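Local atomic coordinates of prolyl-tRNA synthetase (Naegleria fowleri, PDB entry 6UYH), a protein that probably catalyses the ATP-dependent attachment of proline to its cognate tRNA as a class II aminoacyl-tRNA synthetase. Residues V418-W423 and N434-P439; I438-S443 and C505-G510. All coordinates share one frame; numbering follows the deposited sequence.

Contact 1 (V418-W423 and N434-P439); sequences VVTRTW and NMCLIP. With EDO (1,2-ethanediol), chain B.
The side chain of Thr420 reaches three residues of 434-439 and is easily followed outward. CB lies 4.2 Å from Leu437 O. Beyond it the branches part: OG1 sits between the backbone N and the carbonyl carbon (chi1 59°), where it touches Ile438 CG2 at 3.3 Å and Cys436 CB, and makes a weak hydrogen bond to Leu437 O. CG2 ends over Cys436, 4.0 Å from both its CB and SG. Leu437 O thus takes one firm bond, from Thr420 N (2.9 Å, nearly straight at 170°), and a weak second one from OG1 of the same residue.

The backbones run as parallel strands, Val418 paired with Cys436 on one face and Val419 with Leu437 on the opposite one. They are the two strands of a beta-alpha-beta unit whose connecting helix, 423-431, begins after Thr422 at its N-cap and lays Phe426 against Thr420, Cys436 and Ile438. Val418 N donates to Met435 O, and Leu437 N to Val418 O; the latter oxygen also takes a CA-H...O contact from Cys436.

On the face of Val419 and Leu437, Val419 CG2 touches Leu437 CD1 at 4.1 Å. Val419 CG1 lies under the guanidinium of Arg421, 3.6 Å from its plane and toward the rim, while NH1 and NH2 each donate to one hydroxyl oxygen of a 1,2-ethanediol, probably from the crystallisation liquor; the NH2 bond to O2 is 2.7 Å long.

Contact 2 (I438-S443 and C505-G510); sequences IPWHES and CWALFG
An antiparallel strand pair within the C-terminal region of the synthetase brings Trp440 onto Ala507, Phe509 and Cys505. Strand 438-440 meets strand 505-510 with Ile438 opposite Ala507 and Trp440 opposite Cys505 as hydrogen-bonded pairs, and Pro439 opposite Trp506 as the non-hydrogen-bonded pair between them. Ile438 and Ala507 exchange two nearly straight bonds. At the next pair Trp440 N donates to Cys505 O with a more bent N-H...O angle of 137°, and the return bond from Cys505 N to Trp440 O is weak, so the pairing slackens where the strand ends.

Trp440 points to the sheet face that also carries Ala507, and chi1 of 180° puts its CG anti to the backbone N, with Ala507 CB 3.5 Å from CG. That methyl presses on one face of the five-membered ring, a CH-pi contact. Phe509 lies over the same face farther out, with its CZ 3.8 Å from Trp440 CZ3; the ring planes meet obliquely at 55°. Cys505 SG comes in at the edge, 3.7 Å from Trp440 CD1, as a sulfur-aromatic contact. Phe509 in turn receives Ile438 CD1 over a face, 3.9 Å from its ring centroid. Ile450 of helix 444-457 touches Ile438, Trp440 and Phe509, covering this apolar side.

Trp506 belongs to the other side of the strand: its CZ3 reaches Pro439 CD at 3.8 Å, while its NE1 is hydrogen-bonded to Pro486 O. Apolar and aromatic side chains packed between a strand pair and a covering helix are typical of an alpha/beta sheet core.

The two contacts are consecutive steps across one sheet, their centres about 9 Å apart. Both use strand 435-440, which has strand 417-419 as its parallel neighbour and strand 505-512 as its antiparallel one; Ile438 and Pro439 are common to both. Along the chain, contact 1 closes locally through helix 423-431, whereas contact 2 waits for a strand more than sixty residues later. A probable hydrogen bond from Phe509 N to Cys436 O, and packing of Val419 CG1 on Trp506 CH2, tie them directly. Strand 505-512 also pairs with strand 232-243, which links this C-terminal region to the class II core carrying halofuginone and AMPPNP.

Contact 1 (V418-W423 and N434-P439)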
ATOM      1  N   VAL A 418      -5.819 -34.145  19.165  1.00 24.61           N
ATOM      2  CA  VAL A 418      -6.025 -35.484  19.693  1.00 22.41           C
ATOM      3  C   VAL A 418      -5.601 -36.487  18.632  1.00 23.33           C
ATOM      4  O   VAL A 418      -6.032 -36.388  17.478  1.00 22.40           O
ATOM      5  CB  VAL A 418      -7.498 -35.710  20.075  1.00 25.97           C
ATOM      6  CG1 VAL A 418      -7.700 -37.118  20.594  1.00 27.37           C
ATOM      7  CG2 VAL A 418      -7.943 -34.667  21.103  1.00 32.13           C
ATOM      8  N   VAL A 419      -4.789 -37.463  19.029  1.00 24.09           N
ATOM      9  CA  VAL A 419      -4.482 -38.600  18.163  1.00 25.17           C
ATOM     10  C   VAL A 419      -5.703 -39.513  18.106  1.00 22.56           C
ATOM     11  O   VAL A 419      -6.140 -40.052  19.131  1.00 26.11           O
ATOM     12  CB  VAL A 419      -3.259 -39.366  18.681  1.00 25.66           C
ATOM     13  CG1 VAL A 419      -2.989 -40.594  17.808  1.00 25.09           C
ATOM     14  CG2 VAL A 419      -2.045 -38.466  18.734  1.00 29.35           C
ATOM     15  N   THR A 420      -6.251 -39.705  16.910  1.00 22.66           N
ATOM     16  CA  THR A 420      -7.464 -40.503  16.736  1.00 24.37           C
ATOM     17  C   THR A 420      -7.151 -41.637  15.761  1.00 22.72           C
ATOM     18  O   THR A 420      -7.150 -41.441  14.541  1.00 22.22           O
ATOM     19  CB  THR A 420      -8.638 -39.632  16.267  1.00 25.24           C
ATOM     20  OG1 THR A 420      -8.328 -38.989  15.025  1.00 23.31           O
ATOM     21  CG2 THR A 420      -8.942 -38.556  17.302  1.00 26.57           C
ATOM     22  N   ARG A 421      -6.888 -42.828  16.305  1.00 23.11           N
ATOM     23  CA  ARG A 421      -6.480 -43.956  15.479  1.00 24.65           C
ATOM     24  C   ARG A 421      -7.643 -44.639  14.769  1.00 26.41           C
ATOM     25  O   ARG A 421      -7.405 -45.362  13.794  1.00 25.92           O
ATOM     26  CB  ARG A 421      -5.730 -44.980  16.337  1.00 26.83           C
ATOM     27  CG  ARG A 421      -4.386 -44.470  16.860  1.00 28.48           C
ATOM     28  CD  ARG A 421      -3.895 -45.393  17.964  1.00 30.25           C
ATOM     29  NE  ARG A 421      -2.630 -44.981  18.564  1.00 31.50           N
ATOM     30  CZ  ARG A 421      -2.518 -44.080  19.534  1.00 35.27           C
ATOM     31  NH1 ARG A 421      -3.593 -43.459  20.001  1.00 29.57           N
ATOM     32  NH2 ARG A 421      -1.324 -43.791  20.033  1.00 31.14           N
ATOM     33  N   THR A 422      -8.877 -44.445  15.236  1.00 24.37           N
ATOM     34  CA  THR A 422     -10.051 -45.123  14.697  1.00 24.62           C
ATOM     35  C   THR A 422     -11.175 -44.118  14.487  1.00 24.73           C
ATOM     36  O   THR A 422     -11.170 -43.018  15.049  1.00 26.15           O
ATOM     37  CB  THR A 422     -10.551 -46.247  15.624  1.00 25.82           C
ATOM     38  OG1 THR A 422     -11.000 -45.683  16.861  1.00 26.85           O
ATOM     39  CG2 THR A 422      -9.454 -47.263  15.882  1.00 27.19           C
ATOM     40  N   TRP A 423     -12.152 -44.512  13.670  1.00 25.13           N
ATOM     41  CA  TRP A 423     -13.254 -43.603  13.357  1.00 25.36           C
ATOM     42  C   TRP A 423     -14.056 -43.180  14.579  1.00 26.26           C
ATOM     43  O   TRP A 423     -14.354 -41.978  14.705  1.00 26.33           O
ATOM     44  CB  TRP A 423     -14.176 -44.219  12.301  1.00 25.88           C
ATOM     45  CG  TRP A 423     -15.189 -43.225  11.898  1.00 31.32           C
ATOM     46  CD1 TRP A 423     -16.470 -43.105  12.369  1.00 32.71           C
ATOM     47  CD2 TRP A 423     -14.988 -42.141  10.986  1.00 25.88           C
ATOM     48  NE1 TRP A 423     -17.084 -42.019  11.781  1.00 32.34           N
ATOM     49  CE2 TRP A 423     -16.194 -41.415  10.926  1.00 30.69           C
ATOM     50  CE3 TRP A 423     -13.909 -41.725  10.200  1.00 25.76           C
ATOM     51  CZ2 TRP A 423     -16.350 -40.296  10.109  1.00 34.26           C
ATOM     52  CZ3 TRP A 423     -14.065 -40.614   9.388  1.00 32.11           C
ATOM     53  CH2 TRP A 423     -15.280 -39.915   9.346  1.00 28.40           C
ATOM     54  N   ASN A 434     -12.108 -30.564  18.683  1.00 27.36           N
ATOM     55  CA  ASN A 434     -10.682 -30.820  18.600  1.00 24.32           C
ATOM     56  C   ASN A 434     -10.243 -30.955  17.152  1.00 26.91           C
ATOM     57  O   ASN A 434     -11.045 -31.228  16.254  1.00 25.38           O
ATOM     58  CB  ASN A 434     -10.311 -32.100  19.358  1.00 27.05           C
ATOM     59  CG  ASN A 434     -10.611 -32.009  20.832  1.00 32.62           C
ATOM     60  OD1 ASN A 434      -9.881 -31.362  21.575  1.00 30.68           O
ATOM     61  ND2 ASN A 434     -11.689 -32.670  21.271  1.00 28.84           N
ATOM     62  N   MET A 435      -8.949 -30.733  16.934  1.00 20.92           N
ATOM     63  CA  MET A 435      -8.289 -31.193  15.729  1.00 22.69           C
ATOM     64  C   MET A 435      -7.780 -32.605  15.972  1.00 20.92           C
ATOM     65  O   MET A 435      -7.445 -32.971  17.100  1.00 28.13           O
ATOM     66  CB  MET A 435      -7.134 -30.272  15.349  1.00 19.90           C
ATOM     67  CG  MET A 435      -7.564 -28.834  15.188  1.00 21.27           C
ATOM     68  SD  MET A 435      -6.236 -27.845  14.478  1.00 28.80           S
ATOM     69  CE  MET A 435      -5.251 -27.522  15.933  1.00 23.68           C
ATOM     70  N   CYS A 436      -7.727 -33.395  14.899  1.00 22.10           N
ATOM     71  CA  CYS A 436      -7.477 -34.823  14.993  1.00 20.35           C
ATOM     72  C   CYS A 436      -6.284 -35.208  14.132  1.00 20.68           C
ATOM     73  O   CYS A 436      -6.221 -34.841  12.957  1.00 22.90           O
ATOM     74  CB  CYS A 436      -8.698 -35.623  14.541  1.00 21.22           C
ATOM     75  SG  CYS A 436     -10.200 -35.202  15.440  1.00 28.16           S
ATOM     76  N   LEU A 437      -5.366 -35.979  14.712  1.00 23.27           N
ATOM     77  CA  LEU A 437      -4.270 -36.575  13.963  1.00 20.07           C
ATOM     78  C   LEU A 437      -4.691 -37.985  13.583  1.00 19.78           C
ATOM     79  O   LEU A 437      -4.987 -38.804  14.464  1.00 20.44           O
ATOM     80  CB  LEU A 437      -2.980 -36.605  14.782  1.00 23.12           C
ATOM     81  CG  LEU A 437      -2.116 -35.353  14.885  1.00 33.71           C
ATOM     82  CD1 LEU A 437      -1.095 -35.547  16.007  1.00 37.19           C
ATOM     83  CD2 LEU A 437      -1.421 -35.061  13.562  1.00 21.79           C
ATOM     84  N   ILE A 438      -4.757 -38.258  12.283  1.00 20.21           N
ATOM     85  CA  ILE A 438      -5.251 -39.559  11.833  1.00 21.00           C
ATOM     86  C   ILE A 438      -4.174 -40.273  11.023  1.00 19.45           C
ATOM     87  O   ILE A 438      -3.344 -39.621  10.371  1.00 18.95           O
ATOM     88  CB  ILE A 438      -6.548 -39.425  11.013  1.00 23.47           C
ATOM     89  CG1 ILE A 438      -6.301 -38.694   9.689  1.00 19.27           C
ATOM     90  CG2 ILE A 438      -7.618 -38.724  11.824  1.00 25.25           C
ATOM     91  CD1 ILE A 438      -7.424 -38.887   8.677  1.00 20.81           C
ATOM     92  N   PRO A 439      -4.148 -41.605  11.039  1.00 19.83           N
ATOM     93  CA  PRO A 439      -3.310 -42.331  10.082  1.00 20.56           C
ATOM     94  C   PRO A 439      -3.752 -41.974   8.676  1.00 19.29           C
ATOM     95  O   PRO A 439      -4.947 -41.866   8.396  1.00 22.88           O
ATOM     96  CB  PRO A 439      -3.580 -43.811  10.398  1.00 21.03           C
ATOM     97  CG  PRO A 439      -4.540 -43.844  11.510  1.00 25.20           C
ATOM     98  CD  PRO A 439      -5.073 -42.484  11.773  1.00 22.31           C
TER
HETATM   99  C1  EDO B 709      -2.550 -41.088  23.112  1.00 53.47           C
HETATM  100  O1  EDO B 709      -3.606 -41.730  22.394  1.00 47.21           O
HETATM  101  C2  EDO B 709      -1.479 -40.638  22.132  1.00 56.03           C
HETATM  102  O2  EDO B 709      -0.690 -41.769  21.750  1.00 53.97           O

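Contact 2 (I438-S443 and C505-G510)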
ATOM      1  N   ILE A 438      -4.757 -38.258  12.283  1.00 20.21           N
ATOM      2  CA  ILE A 438      -5.251 -39.559  11.833  1.00 21.00           C
ATOM      3  C   ILE A 438      -4.174 -40.273  11.023  1.00 19.45           C
ATOM      4  O   ILE A 438      -3.344 -39.621  10.371  1.00 18.95           O
ATOM      5  CB  ILE A 438      -6.548 -39.425  11.013  1.00 23.47           C
ATOM      6  CG1 ILE A 438      -6.301 -38.694   9.689  1.00 19.27           C
ATOM      7  CG2 ILE A 438      -7.618 -38.724  11.824  1.00 25.25           C
ATOM      8  CD1 ILE A 438      -7.424 -38.887   8.677  1.00 20.81           C
ATOM      9  N   PRO A 439      -4.148 -41.605  11.039  1.00 19.83           N
ATOM     10  CA  PRO A 439      -3.310 -42.331  10.082  1.00 20.56           C
ATOM     11  C   PRO A 439      -3.752 -41.974   8.676  1.00 19.29           C
ATOM     12  O   PRO A 439      -4.947 -41.866   8.396  1.00 22.88           O
ATOM     13  CB  PRO A 439      -3.580 -43.811  10.398  1.00 21.03           C
ATOM     14  CG  PRO A 439      -4.540 -43.844  11.510  1.00 25.20           C
ATOM     15  CD  PRO A 439      -5.073 -42.484  11.773  1.00 22.31           C
ATOM     16  N   TRP A 440      -2.784 -41.768   7.790  1.00 18.91           N
ATOM     17  CA  TRP A 440      -3.098 -41.182   6.498  1.00 18.64           C
ATOM     18  C   TRP A 440      -2.314 -41.879   5.400  1.00 18.62           C
ATOM     19  O   TRP A 440      -1.122 -42.136   5.562  1.00 18.83           O
ATOM     20  CB  TRP A 440      -2.778 -39.683   6.518  1.00 19.74           C
ATOM     21  CG  TRP A 440      -3.056 -38.973   5.238  1.00 20.28           C
ATOM     22  CD1 TRP A 440      -2.152 -38.323   4.453  1.00 20.81           C
ATOM     23  CD2 TRP A 440      -4.323 -38.848   4.579  1.00 19.93           C
ATOM     24  NE1 TRP A 440      -2.778 -37.796   3.349  1.00 20.49           N
ATOM     25  CE2 TRP A 440      -4.110 -38.094   3.407  1.00 19.82           C
ATOM     26  CE3 TRP A 440      -5.615 -39.283   4.872  1.00 22.69           C
ATOM     27  CZ2 TRP A 440      -5.143 -37.780   2.518  1.00 26.31           C
ATOM     28  CZ3 TRP A 440      -6.641 -38.976   3.984  1.00 23.86           C
ATOM     29  CH2 TRP A 440      -6.397 -38.232   2.827  1.00 24.79           C
ATOM     30  N   HIS A 441      -2.993 -42.212   4.304  1.00 18.76           N
ATOM     31  CA  HIS A 441      -2.335 -42.496   3.035  1.00 18.75           C
ATOM     32  C   HIS A 441      -2.973 -41.586   2.003  1.00 18.70           C
ATOM     33  O   HIS A 441      -4.195 -41.604   1.834  1.00 22.37           O
ATOM     34  CB  HIS A 441      -2.467 -43.965   2.623  1.00 19.16           C
ATOM     35  CG  HIS A 441      -1.638 -44.319   1.429  1.00 21.79           C
ATOM     36  ND1 HIS A 441      -0.663 -45.293   1.461  1.00 22.84           N
ATOM     37  CD2 HIS A 441      -1.625 -43.815   0.170  1.00 21.49           C
ATOM     38  CE1 HIS A 441      -0.090 -45.379   0.274  1.00 21.59           C
ATOM     39  NE2 HIS A 441      -0.652 -44.489  -0.527  1.00 22.19           N
ATOM     40  N   GLU A 442      -2.149 -40.798   1.315  1.00 18.48           N
ATOM     41  CA  GLU A 442      -2.659 -39.745   0.441  1.00 22.78           C
ATOM     42  C   GLU A 442      -3.611 -40.300  -0.610  1.00 21.63           C
ATOM     43  O   GLU A 442      -3.306 -41.283  -1.298  1.00 24.46           O
ATOM     44  CB  GLU A 442      -1.495 -39.022  -0.238  1.00 24.54           C
ATOM     45  CG  GLU A 442      -1.936 -38.016  -1.302  1.00 26.14           C
ATOM     46  CD  GLU A 442      -2.824 -36.907  -0.737  1.00 35.08           C
ATOM     47  OE1 GLU A 442      -2.488 -36.354   0.332  1.00 33.06           O
ATOM     48  OE2 GLU A 442      -3.860 -36.600  -1.362  1.00 36.49           O
ATOM     49  N   SER A 443      -4.773 -39.654  -0.731  1.00 21.93           N
ATOM     50  CA  SER A 443      -5.825 -40.062  -1.650  1.00 27.51           C
ATOM     51  C   SER A 443      -6.931 -39.016  -1.666  1.00 30.18           C
ATOM     52  O   SER A 443      -7.496 -38.706  -0.614  1.00 25.78           O
ATOM     53  CB  SER A 443      -6.394 -41.419  -1.240  1.00 35.82           C
ATOM     54  OG  SER A 443      -7.622 -41.686  -1.888  1.00 32.69           O
ATOM     55  N   CYS A 505       1.864 -41.914   7.110  1.00 19.09           N
ATOM     56  CA  CYS A 505       2.147 -40.680   7.837  1.00 18.54           C
ATOM     57  C   CYS A 505       0.905 -40.333   8.640  1.00 19.50           C
ATOM     58  O   CYS A 505      -0.110 -41.040   8.586  1.00 19.80           O
ATOM     59  CB  CYS A 505       2.534 -39.537   6.886  1.00 18.22           C
ATOM     60  SG  CYS A 505       1.209 -39.071   5.769  1.00 21.65           S
ATOM     61  N   TRP A 506       0.991 -39.235   9.394  1.00 18.41           N
ATOM     62  CA  TRP A 506      -0.135 -38.698  10.137  1.00 18.42           C
ATOM     63  C   TRP A 506      -0.595 -37.407   9.489  1.00 18.02           C
ATOM     64  O   TRP A 506       0.232 -36.570   9.116  1.00 19.49           O
ATOM     65  CB  TRP A 506       0.249 -38.419  11.593  1.00 18.75           C
ATOM     66  CG  TRP A 506       0.538 -39.649  12.398  1.00 19.30           C
ATOM     67  CD1 TRP A 506       1.753 -40.242  12.572  1.00 19.99           C
ATOM     68  CD2 TRP A 506      -0.401 -40.409  13.172  1.00 19.76           C
ATOM     69  NE1 TRP A 506       1.629 -41.336  13.404  1.00 23.93           N
ATOM     70  CE2 TRP A 506       0.317 -41.459  13.784  1.00 20.52           C
ATOM     71  CE3 TRP A 506      -1.780 -40.307  13.403  1.00 21.51           C
ATOM     72  CZ2 TRP A 506      -0.298 -42.407  14.611  1.00 21.69           C
ATOM     73  CZ3 TRP A 506      -2.392 -41.246  14.227  1.00 24.15           C
ATOM     74  CH2 TRP A 506      -1.647 -42.285  14.818  1.00 27.11           C
ATOM     75  N   ALA A 507      -1.907 -37.258   9.340  1.00 19.19           N
ATOM     76  CA  ALA A 507      -2.496 -36.030   8.823  1.00 17.77           C
ATOM     77  C   ALA A 507      -3.373 -35.364   9.876  1.00 19.18           C
ATOM     78  O   ALA A 507      -4.058 -36.029  10.662  1.00 21.94           O
ATOM     79  CB  ALA A 507      -3.323 -36.303   7.558  1.00 19.63           C
ATOM     80  N   LEU A 508      -3.366 -34.030   9.866  1.00 19.01           N
ATOM     81  CA  LEU A 508      -4.215 -33.242  10.748  1.00 20.31           C
ATOM     82  C   LEU A 508      -5.511 -32.908  10.012  1.00 18.00           C
ATOM     83  O   LEU A 508      -5.485 -32.324   8.921  1.00 19.83           O
ATOM     84  CB  LEU A 508      -3.479 -31.973  11.186  1.00 19.81           C
ATOM     85  CG  LEU A 508      -4.041 -31.200  12.378  1.00 27.05           C
ATOM     86  CD1 LEU A 508      -3.879 -31.985  13.661  1.00 27.70           C
ATOM     87  CD2 LEU A 508      -3.365 -29.805  12.471  1.00 27.65           C
ATOM     88  N   PHE A 509      -6.636 -33.332  10.590  1.00 18.48           N
ATOM     89  CA  PHE A 509      -7.969 -33.092  10.069  1.00 22.87           C
ATOM     90  C   PHE A 509      -8.775 -32.341  11.115  1.00 20.96           C
ATOM     91  O   PHE A 509      -8.561 -32.510  12.321  1.00 22.90           O
ATOM     92  CB  PHE A 509      -8.697 -34.416   9.738  1.00 20.45           C
ATOM     93  CG  PHE A 509      -8.417 -34.942   8.359  1.00 23.88           C
ATOM     94  CD1 PHE A 509      -7.152 -35.407   8.025  1.00 20.95           C
ATOM     95  CD2 PHE A 509      -9.422 -34.977   7.399  1.00 21.76           C
ATOM     96  CE1 PHE A 509      -6.892 -35.897   6.759  1.00 25.02           C
ATOM     97  CE2 PHE A 509      -9.164 -35.466   6.117  1.00 25.29           C
ATOM     98  CZ  PHE A 509      -7.898 -35.927   5.801  1.00 26.74           C
ATOM     99  N   GLY A 510      -9.727 -31.542  10.656  1.00 20.68           N
ATOM    100  CA  GLY A 510     -10.558 -30.805  11.592  1.00 21.49           C
ATOM    101  C   GLY A 510     -11.606 -29.990  10.868  1.00 23.23           C
ATOM    102  O   GLY A 510     -11.623 -29.901   9.636  1.00 24.47           O
TER